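Local coordinates for protein nucleoside diphosphate kinase (Pyrobaculum aerophilum, PDB 1XQI) that probably transfers the gamma phosphate of ATP to nucleoside diphosphates by a ping-pong mechanism through a phosphorylated active-site intermediate, supplying the cell with nucleoside triphosphates, at residues Y63-E68 with I103-L108; T138-A143 with R165-L170. The protein carries 6 engineered substitutions. One frame throughout, in Å; residues are numbered along the deposited sequence.

In the fold
Both contacts are partly buried, each joining protected and exposed residues, and their centres lie about 17 Å apart on the active-site side of a ferredoxin-like alpha/beta sandwich. In contact 1 a loop between two helices meets helix 97-112, and the chemistry is mixed: a lysine ammonium collects oxygens while a leucine methyl sits on a tyrosine face. Contact 2 joins two irregular loops by van der Waals contact alone, with no hydrogen bond between them, and brings together two residues that bind ATP by similarity. The two are linked directly, since V166 of segment 165-170 packs against I104, N107 and L108 on helix 97-112.

Contact 1: Y63-E68 with I103-L108; sequences YPSSEE and IIKRNL. Engineered in segment 103-108: N107 (natural residue Ser).
K105 leaves helix 97-112 with CG anti to the backbone N (chi1 179°) and runs on as an extended chain toward the loop that carries Y63, P64 and S65. Its CD comes within 3.6 Å of P64 O, and CE passes 4.0 Å from Y63 CB. At the tip, NZ donates to Y63 O at 2.8 Å and to P64 O at 2.6 Å; in both bonds the nitrogen stands well above the carbonyl plane, 62° out of it. A weak bond of 2.9 Å joins NZ to S65 OG, and NZ also bonds to E60 O of helix 56-62, so four oxygens share its three N-H groups. One buried ammonium thus gathers backbone oxygens from the end of that helix and the turn beyond it, and probably offsets their partial negative charge.

One turn further along the helix, L108 packs on Y63. Its CD2 lies over the centre of the Y63 ring, 3.6 Å from the centroid and 11° off the ring normal, a CH-pi contact. Y63 also lies close to K23, an ATP-binding position by similarity, and to the predicted phosphohistidine H172. An alanine at Y63 would remove the ring and hydroxyl, and would probably leave the L108 methyl without its aromatic partner and disturb the surroundings of K23 and H172.

The loop joins helix 56-62 to helix 67-84, whose start is N-capped by S66 through W69 N, while helix 97-112 meets the loop through K105 and L108 and adds M112 against Y63.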
loop_
_atom_site.group_PDB
_atom_site.type_symbol
_atom_site.label_atom_id
_atom_site.label_comp_id
_atom_site.label_asym_id
_atom_site.label_seq_id
_atom_site.Cartn_x
_atom_site.Cartn_y
_atom_site.Cartn_z
ATOM N N TYR A 63 -20.282 6.526 2.454
ATOM C CA TYR A 63 -20.744 7.915 2.393
ATOM C C TYR A 63 -21.987 8.110 3.186
ATOM O O TYR A 63 -22.813 7.225 3.200
ATOM C CB TYR A 63 -20.958 8.365 0.965
ATOM C CG TYR A 63 -19.654 8.681 0.375
ATOM C CD1 TYR A 63 -19.063 7.824 -0.537
ATOM C CD2 TYR A 63 -18.974 9.799 0.760
ATOM C CE1 TYR A 63 -17.839 8.085 -1.058
ATOM C CE2 TYR A 63 -17.737 10.087 0.229
ATOM C CZ TYR A 63 -17.176 9.211 -0.691
ATOM O OH TYR A 63 -15.933 9.480 -1.244
ATOM N N PRO A 64 -22.126 9.273 3.861
ATOM C CA PRO A 64 -23.316 9.491 4.716
ATOM C C PRO A 64 -24.592 9.401 3.917
ATOM O O PRO A 64 -24.578 9.560 2.685
ATOM C CB PRO A 64 -23.148 10.925 5.222
ATOM C CG PRO A 64 -21.622 11.178 5.133
ATOM C CD PRO A 64 -21.213 10.439 3.865
ATOM N N SER A 65 -25.693 9.131 4.612
ATOM C CA SER A 65 -26.987 9.218 3.986
ATOM C C SER A 65 -27.863 10.217 4.736
ATOM O O SER A 65 -29.085 10.247 4.551
ATOM C CB SER A 65 -27.589 7.833 3.906
ATOM O OG SER A 65 -26.542 6.876 3.721
ATOM N N SER A 66 -27.248 11.051 5.570
ATOM C CA SER A 66 -28.005 12.065 6.276
ATOM C C SER A 66 -28.620 13.067 5.272
ATOM O O SER A 66 -28.031 13.373 4.225
ATOM C CB SER A 66 -27.118 12.776 7.305
ATOM O OG SER A 66 -26.446 13.860 6.709
ATOM N N GLU A 67 -29.802 13.576 5.583
ATOM C CA GLU A 67 -30.411 14.611 4.726
ATOM C C GLU A 67 -29.490 15.798 4.671
ATOM O O GLU A 67 -29.322 16.419 3.605
ATOM C CB GLU A 67 -31.785 15.039 5.223
ATOM C CG GLU A 67 -32.363 16.264 4.527
ATOM C CD GLU A 67 -33.615 16.822 5.239
ATOM O OE1 GLU A 67 -33.643 16.815 6.516
ATOM O OE2 GLU A 67 -34.559 17.257 4.518
ATOM N N GLU A 68 -28.866 16.077 5.818
ATOM C CA GLU A 68 -27.972 17.217 5.964
ATOM C C GLU A 68 -26.848 17.169 4.921
ATOM O O GLU A 68 -26.683 18.097 4.144
ATOM C CB GLU A 68 -27.431 17.224 7.382
ATOM C CG GLU A 68 -26.466 18.319 7.735
ATOM C CD GLU A 68 -25.825 17.999 9.077
ATOM O OE1 GLU A 68 -26.176 18.652 10.098
ATOM O OE2 GLU A 68 -24.996 17.046 9.118
ATOM N N ILE A 103 -28.401 11.883 -6.324
ATOM C CA ILE A 103 -27.864 11.675 -7.663
ATOM C C ILE A 103 -26.329 11.734 -7.650
ATOM O O ILE A 103 -25.675 10.848 -8.240
ATOM C CB ILE A 103 -28.469 12.666 -8.730
ATOM C CG1 ILE A 103 -29.988 12.462 -8.867
ATOM C CG2 ILE A 103 -27.792 12.481 -10.068
ATOM C CD1 ILE A 103 -30.625 13.150 -10.044
ATOM N N ILE A 104 -25.773 12.761 -6.989
ATOM C CA ILE A 104 -24.340 12.858 -6.744
ATOM C C ILE A 104 -23.800 11.611 -6.023
ATOM O O ILE A 104 -22.757 11.049 -6.424
ATOM C CB ILE A 104 -23.982 14.088 -5.851
ATOM C CG1 ILE A 104 -24.358 15.414 -6.538
ATOM C CG2 ILE A 104 -22.486 14.031 -5.401
ATOM C CD1 ILE A 104 -24.224 16.596 -5.622
ATOM N N LYS A 105 -24.495 11.176 -4.971
ATOM C CA LYS A 105 -24.050 9.976 -4.261
ATOM C C LYS A 105 -23.949 8.750 -5.210
ATOM O O LYS A 105 -23.002 7.973 -5.119
ATOM C CB LYS A 105 -24.904 9.685 -3.016
ATOM C CG LYS A 105 -24.480 8.427 -2.253
ATOM C CD LYS A 105 -24.846 8.514 -0.794
ATOM C CE LYS A 105 -24.656 7.200 -0.118
ATOM N NZ LYS A 105 -24.891 7.347 1.373
ATOM N N ARG A 106 -24.904 8.604 -6.129
ATOM C CA ARG A 106 -24.884 7.509 -7.116
ATOM C C ARG A 106 -23.717 7.617 -8.074
ATOM O O ARG A 106 -23.162 6.595 -8.497
ATOM C CB ARG A 106 -26.215 7.422 -7.885
ATOM C CG ARG A 106 -27.299 6.654 -7.094
ATOM C CD ARG A 106 -28.771 6.858 -7.591
ATOM N NE ARG A 106 -28.914 6.494 -9.004
ATOM C CZ ARG A 106 -28.859 5.248 -9.476
ATOM N NH1 ARG A 106 -28.682 4.220 -8.642
ATOM N NH2 ARG A 106 -28.977 5.030 -10.787
ATOM N N ASN A 107 -23.347 8.855 -8.394
ATOM C CA ASN A 107 -22.214 9.131 -9.263
ATOM C C ASN A 107 -20.905 8.891 -8.505
ATOM O O ASN A 107 -19.952 8.371 -9.057
ATOM C CB ASN A 107 -22.253 10.576 -9.755
ATOM C CG ASN A 107 -23.291 10.816 -10.843
ATOM O OD1 ASN A 107 -23.829 9.874 -11.440
ATOM N ND2 ASN A 107 -23.558 12.098 -11.132
ATOM N N LEU A 108 -20.879 9.299 -7.239
ATOM C CA LEU A 108 -19.782 8.989 -6.356
ATOM C C LEU A 108 -19.560 7.467 -6.329
ATOM O O LEU A 108 -18.415 6.985 -6.477
ATOM C CB LEU A 108 -20.075 9.532 -4.961
ATOM C CG LEU A 108 -18.887 9.841 -4.063
ATOM C CD1 LEU A 108 -17.655 10.309 -4.882
ATOM C CD2 LEU A 108 -19.274 10.897 -3.008
#

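Contact 2: T138-A143 with R165-L170; sequences TSPHSA and RVVFNL
P140 and V167 meet tip to tip, the proline ring presenting CD to the CG1 methyl of V167 at 3.7 Å. That methyl is anti to the backbone N (chi1 177°), which directs it at the other loop. The neighbouring ring atom, P140 CG, rests 4.0 Å from N169 CB.

T138 joins chiefly through its backbone: its carbonyl oxygen lies 3.6 Å from N169 CB and 4.1 Å from V167 CG1. The side chains of T138 and P140 both pass that of N169 at a slant, with T138 OG1 and N169 OD1 4.1 Å apart, too far for a hydrogen bond. N169 holds CG between its backbone N and carbonyl carbon (chi1 63°), and this brings OD1 near T138 O, two acceptors that do not bond to each other.

Within the NDP kinase fold, these loops probably line the nucleotide pocket: one follows helix 127-135, and the other leads into strand 171-173, which carries H172. T138 and N169 are ATP-binding positions by similarity, and the N169 side chain lies close to those of K23 and R149, also ATP-binding by similarity, and to a bound Tris molecule, probably from the crystallisation liquor.

Behind the first shell, F168 is the centre of an inverse gamma turn, in which N169 N makes a weak 3.1 Å bond to V167 O. F168 N bonds to D155, and its ring stacks with Y111 of helix 97-112. R165, at the start of the same loop, donates from NH1 to V166 O at 2.9 Å, in the carbonyl plane, and makes a salt bridge with D155, while NE pairs with E163. On the opposing loop, A143 N bonds to P140 O at 3.2 Å, drawing the chain beyond the proline into a turn.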
loop_
_atom_site.group_PDB
_atom_site.type_symbol
_atom_site.label_atom_id
_atom_site.label_comp_id
_atom_site.label_asym_id
_atom_site.label_seq_id
_atom_site.Cartn_x
_atom_site.Cartn_y
_atom_site.Cartn_z
ATOM N N THR A 138 -11.481 21.230 -3.109
ATOM C CA THR A 138 -12.247 20.309 -3.908
ATOM C C THR A 138 -11.973 20.287 -5.442
ATOM O O THR A 138 -11.861 19.206 -6.041
ATOM C CB THR A 138 -13.742 20.478 -3.514
ATOM O OG1 THR A 138 -14.458 19.350 -3.962
ATOM C CG2 THR A 138 -14.387 21.795 -4.063
ATOM N N SER A 139 -11.848 21.449 -6.073
ATOM C CA SER A 139 -11.528 21.506 -7.505
ATOM C C SER A 139 -10.023 21.591 -7.712
ATOM O O SER A 139 -9.397 22.539 -7.236
ATOM C CB SER A 139 -12.183 22.698 -8.204
ATOM O OG SER A 139 -13.363 23.079 -7.509
ATOM N N PRO A 140 -9.444 20.591 -8.418
ATOM C CA PRO A 140 -8.044 20.605 -8.755
ATOM C C PRO A 140 -7.688 21.815 -9.593
ATOM O O PRO A 140 -6.563 22.313 -9.510
ATOM C CB PRO A 140 -7.872 19.308 -9.564
ATOM C CG PRO A 140 -8.953 18.412 -9.015
ATOM C CD PRO A 140 -10.091 19.356 -8.888
ATOM N N HIS A 141 -8.622 22.299 -10.405
ATOM C CA HIS A 141 -8.264 23.412 -11.264
ATOM C C HIS A 141 -7.959 24.710 -10.490
ATOM O O HIS A 141 -7.160 25.534 -10.943
ATOM C CB HIS A 141 -9.264 23.607 -12.411
ATOM C CG HIS A 141 -10.375 24.524 -12.066
ATOM N ND1 HIS A 141 -10.452 25.804 -12.570
ATOM C CD2 HIS A 141 -11.423 24.373 -11.210
ATOM C CE1 HIS A 141 -11.522 26.399 -12.053
ATOM N NE2 HIS A 141 -12.121 25.557 -11.219
ATOM N N SER A 142 -8.529 24.868 -9.309
ATOM C CA SER A 142 -8.190 26.031 -8.485
ATOM C C SER A 142 -7.441 25.632 -7.222
ATOM O O SER A 142 -7.257 26.431 -6.308
ATOM C CB SER A 142 -9.446 26.870 -8.165
ATOM O OG SER A 142 -10.557 26.033 -7.835
ATOM N N ALA A 143 -6.974 24.398 -7.159
ATOM C CA ALA A 143 -6.159 23.995 -6.024
ATOM C C ALA A 143 -4.747 24.584 -6.225
ATOM O O ALA A 143 -4.170 24.473 -7.325
ATOM C CB ALA A 143 -6.118 22.499 -5.927
ATOM N N ARG A 165 -21.073 13.482 -14.181
ATOM C CA ARG A 165 -20.172 12.758 -13.255
ATOM C C ARG A 165 -19.645 13.709 -12.144
ATOM O O ARG A 165 -19.851 14.926 -12.187
ATOM C CB ARG A 165 -19.023 12.049 -13.999
ATOM C CG ARG A 165 -18.142 12.958 -14.818
ATOM C CD ARG A 165 -16.788 12.323 -15.175
ATOM N NE ARG A 165 -15.947 13.273 -15.921
ATOM C CZ ARG A 165 -15.125 14.181 -15.376
ATOM N NH1 ARG A 165 -14.963 14.262 -14.063
ATOM N NH2 ARG A 165 -14.432 14.987 -16.155
ATOM N N VAL A 166 -19.012 13.138 -11.132
ATOM C CA VAL A 166 -18.346 13.897 -10.111
ATOM C C VAL A 166 -16.942 14.295 -10.611
ATOM O O VAL A 166 -16.431 13.809 -11.628
ATOM C CB VAL A 166 -18.234 13.058 -8.788
ATOM C CG1 VAL A 166 -19.625 12.903 -8.104
ATOM C CG2 VAL A 166 -17.561 11.644 -9.040
ATOM N N VAL A 167 -16.339 15.222 -9.877
ATOM C CA VAL A 167 -14.969 15.664 -10.118
ATOM C C VAL A 167 -14.004 14.503 -9.829
ATOM O O VAL A 167 -14.161 13.753 -8.832
ATOM C CB VAL A 167 -14.653 16.910 -9.265
ATOM C CG1 VAL A 167 -13.196 17.344 -9.456
ATOM C CG2 VAL A 167 -15.598 18.049 -9.661
ATOM N N PHE A 168 -13.035 14.341 -10.713
ATOM C CA PHE A 168 -12.006 13.331 -10.520
ATOM C C PHE A 168 -10.908 13.979 -9.678
ATOM O O PHE A 168 -9.883 14.411 -10.206
ATOM C CB PHE A 168 -11.500 12.834 -11.887
ATOM C CG PHE A 168 -12.351 11.719 -12.499
ATOM C CD1 PHE A 168 -11.821 10.886 -13.504
ATOM C CD2 PHE A 168 -13.646 11.466 -12.051
ATOM C CE1 PHE A 168 -12.577 9.839 -14.074
ATOM C CE2 PHE A 168 -14.420 10.423 -12.599
ATOM C CZ PHE A 168 -13.882 9.609 -13.613
ATOM N N ASN A 169 -11.127 14.095 -8.367
ATOM C CA ASN A 169 -10.197 14.820 -7.518
ATOM C C ASN A 169 -9.256 13.946 -6.662
ATOM O O ASN A 169 -8.822 14.352 -5.570
ATOM C CB ASN A 169 -10.955 15.797 -6.664
ATOM C CG ASN A 169 -11.908 15.128 -5.727
ATOM O OD1 ASN A 169 -12.789 15.786 -5.179
ATOM N ND2 ASN A 169 -11.739 13.837 -5.497
ATOM N N LEU A 170 -8.988 12.743 -7.151
ATOM C CA LEU A 170 -7.862 11.881 -6.707
ATOM C C LEU A 170 -8.077 11.176 -5.399
ATOM O O LEU A 170 -7.801 9.997 -5.326
ATOM C CB LEU A 170 -6.526 12.635 -6.673
ATOM C CG LEU A 170 -6.246 13.460 -7.919
ATOM C CD1 LEU A 170 -4.983 14.266 -7.678
ATOM C CD2 LEU A 170 -6.161 12.580 -9.169
#